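Local coordinates for DegV domain-containing protein spr0652 (Streptococcus pneumoniae, PDB 6CNG), which binds long-chain fatty acids, here linoleic acid, and may take part in lipid transport or fatty acid metabolism, at residues 38-43 / 154-159. Sequence-based numbering, arbitrary orientation. Where two conformers were deposited one is given.
Sequences TPAINT and DLIDQG
A40 sets its methyl group against the last turn of helix 143-157, where CB lies 3.7 Å from the backbone N of D157 and 4.0 Å from D157 CB. The CA atoms of the two residues are 5.0 Å apart, which suits a side chain as small as alanine. D157 meets it through backbone and CB; its CG, anti to the backbone N (chi1 -161°), leaves the carboxylate at the exposed margin, in reach of solvent. The A40 methyl also meets I156, CB to CG2 at 4.1 Å. With chi1 at -64°, CG2 of I156 points opposite its own backbone N, which carries this methyl to T43 OG1, 3.7 Å away, tip to tip. Beta-branched isoleucine thus offers one methyl to both loop residues, and W23 packs against both I156 and T43.

The contact joins the loop between parallel strands 23-28 and 43-54 to the C-terminal end of helix 143-157 in this DegV-family fold, away from the linoleic acid pocket. A type II beta turn from A40 to T43 is closed by a weak hydrogen bond from T43 N to A40 O; its third position has positive phi, which asparagine, here N42, tolerates better than most non-glycine residues. T43 OG1 donates to I41 O, 3.0 Å away and from above the carbonyl plane, so the hydroxyl facing I156 has a polar partner.

At the helix end, G159 forms a Schellman motif with phi 98°, where a CB would crowd Q158 O; its N donates a hydrogen bond to I156 O. One turn before D157, N153 fastens the loop, OD1 accepting from A40 N and ND2 donating to T38 O.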
loop_
_atom_site.group_PDB
_atom_site.type_symbol
_atom_site.label_atom_id
_atom_site.label_comp_id
_atom_site.label_asym_id
_atom_site.label_seq_id
_atom_site.Cartn_x
_atom_site.Cartn_y
_atom_site.Cartn_z
ATOM N N THR A 38 -7.077 10.131 -13.328
ATOM C CA THR A 38 -6.659 10.820 -14.541
ATOM C C THR A 38 -5.410 10.205 -15.158
ATOM O O THR A 38 -4.334 10.812 -15.116
ATOM C CB THR A 38 -6.439 12.300 -14.234
ATOM O OG1 THR A 38 -7.499 12.777 -13.398
ATOM C CG2 THR A 38 -6.429 13.094 -15.506
ATOM N N PRO A 39 -5.515 9.023 -15.760
ATOM C CA PRO A 39 -4.327 8.390 -16.326
ATOM C C PRO A 39 -3.739 9.223 -17.445
ATOM O O PRO A 39 -4.450 9.842 -18.231
ATOM C CB PRO A 39 -4.833 7.046 -16.849
ATOM C CG PRO A 39 -6.254 6.998 -16.606
ATOM C CD PRO A 39 -6.746 8.307 -16.102
ATOM N N ALA A 40 -2.416 9.231 -17.513
ATOM C CA ALA A 40 -1.727 9.911 -18.593
ATOM C C ALA A 40 -2.095 9.265 -19.934
ATOM O O ALA A 40 -2.698 8.195 -20.008
ATOM C CB ALA A 40 -0.218 9.891 -18.347
ATOM N N ILE A 41 -1.751 9.969 -21.010
ATOM C CA ILE A 41 -2.103 9.504 -22.333
ATOM C C ILE A 41 -1.312 8.252 -22.613
ATOM O O ILE A 41 -0.204 8.072 -22.110
ATOM C CB ILE A 41 -1.830 10.608 -23.362
ATOM C CG1 ILE A 41 -2.731 11.804 -23.051
ATOM C CG2 ILE A 41 -2.079 10.108 -24.732
ATOM C CD1 ILE A 41 -2.436 12.999 -23.833
ATOM N N ASN A 42 -1.910 7.355 -23.375
ATOM C CA ASN A 42 -1.283 6.084 -23.725
ATOM C C ASN A 42 -0.856 5.300 -22.500
ATOM O O ASN A 42 0.085 4.530 -22.578
ATOM C CB ASN A 42 -0.068 6.260 -24.645
ATOM C CG ASN A 42 -0.407 6.976 -25.932
ATOM O OD1 ASN A 42 -1.549 7.049 -26.336
ATOM N ND2 ASN A 42 0.595 7.502 -26.581
ATOM N N THR A 43 -1.529 5.497 -21.370
ATOM C CA THR A 43 -1.214 4.769 -20.155
ATOM C C THR A 43 -2.452 4.107 -19.575
ATOM O O THR A 43 -3.524 4.715 -19.485
ATOM C CB THR A 43 -0.595 5.682 -19.098
ATOM O OG1 THR A 43 0.508 6.404 -19.659
ATOM C CG2 THR A 43 -0.102 4.860 -17.921
ATOM N N ASP A 154 2.221 10.877 -12.917
ATOM C CA ASP A 154 2.736 12.227 -13.063
ATOM C C ASP A 154 3.909 12.253 -14.040
ATOM O O ASP A 154 3.901 12.996 -15.023
ATOM C CB ASP A 154 3.209 12.728 -11.700
ATOM C CG ASP A 154 2.093 13.167 -10.781
ATOM O OD1 ASP A 154 0.897 13.095 -11.136
ATOM O OD2 ASP A 154 2.455 13.595 -9.663
ATOM N N LEU A 155 4.939 11.443 -13.767
ATOM C CA LEU A 155 6.163 11.471 -14.560
ATOM C C LEU A 155 5.896 11.172 -16.021
ATOM O O LEU A 155 6.551 11.749 -16.889
ATOM C CB LEU A 155 7.208 10.497 -14.017
ATOM C CG LEU A 155 7.568 10.641 -12.542
ATOM C CD1 LEU A 155 8.214 9.416 -12.047
ATOM C CD2 LEU A 155 8.441 11.823 -12.303
ATOM N N ILE A 156 4.966 10.260 -16.318
ATOM C CA ILE A 156 4.673 9.957 -17.713
ATOM C C ILE A 156 3.942 11.110 -18.375
ATOM O O ILE A 156 4.253 11.487 -19.514
ATOM C CB ILE A 156 3.880 8.658 -17.848
ATOM C CG1 ILE A 156 4.686 7.476 -17.358
ATOM C CG2 ILE A 156 3.558 8.460 -19.270
ATOM C CD1 ILE A 156 3.867 6.198 -17.167
ATOM N N ASP A 157 2.948 11.676 -17.691
ATOM C CA ASP A 157 2.291 12.888 -18.158
ATOM C C ASP A 157 3.299 13.975 -18.462
ATOM O O ASP A 157 3.104 14.780 -19.372
ATOM C CB ASP A 157 1.314 13.387 -17.089
ATOM C CG ASP A 157 0.264 14.335 -17.644
ATOM O OD1 ASP A 157 -0.304 14.067 -18.715
ATOM O OD2 ASP A 157 -0.024 15.349 -16.986
ATOM N N GLN A 158 4.391 14.001 -17.728
ATOM C CA GLN A 158 5.392 15.027 -17.924
ATOM C C GLN A 158 6.230 14.812 -19.168
ATOM O O GLN A 158 6.950 15.730 -19.569
ATOM C CB GLN A 158 6.275 15.090 -16.689
ATOM C CG GLN A 158 5.536 15.625 -15.489
ATOM C CD GLN A 158 6.365 15.581 -14.228
ATOM O OE1 GLN A 158 7.589 15.598 -14.277
ATOM N NE2 GLN A 158 5.697 15.541 -13.085
ATOM N N GLY A 159 6.177 13.649 -19.782
ATOM C CA GLY A 159 6.839 13.447 -21.040
ATOM C C GLY A 159 8.188 12.797 -20.961
ATOM O O GLY A 159 8.948 12.886 -21.933
#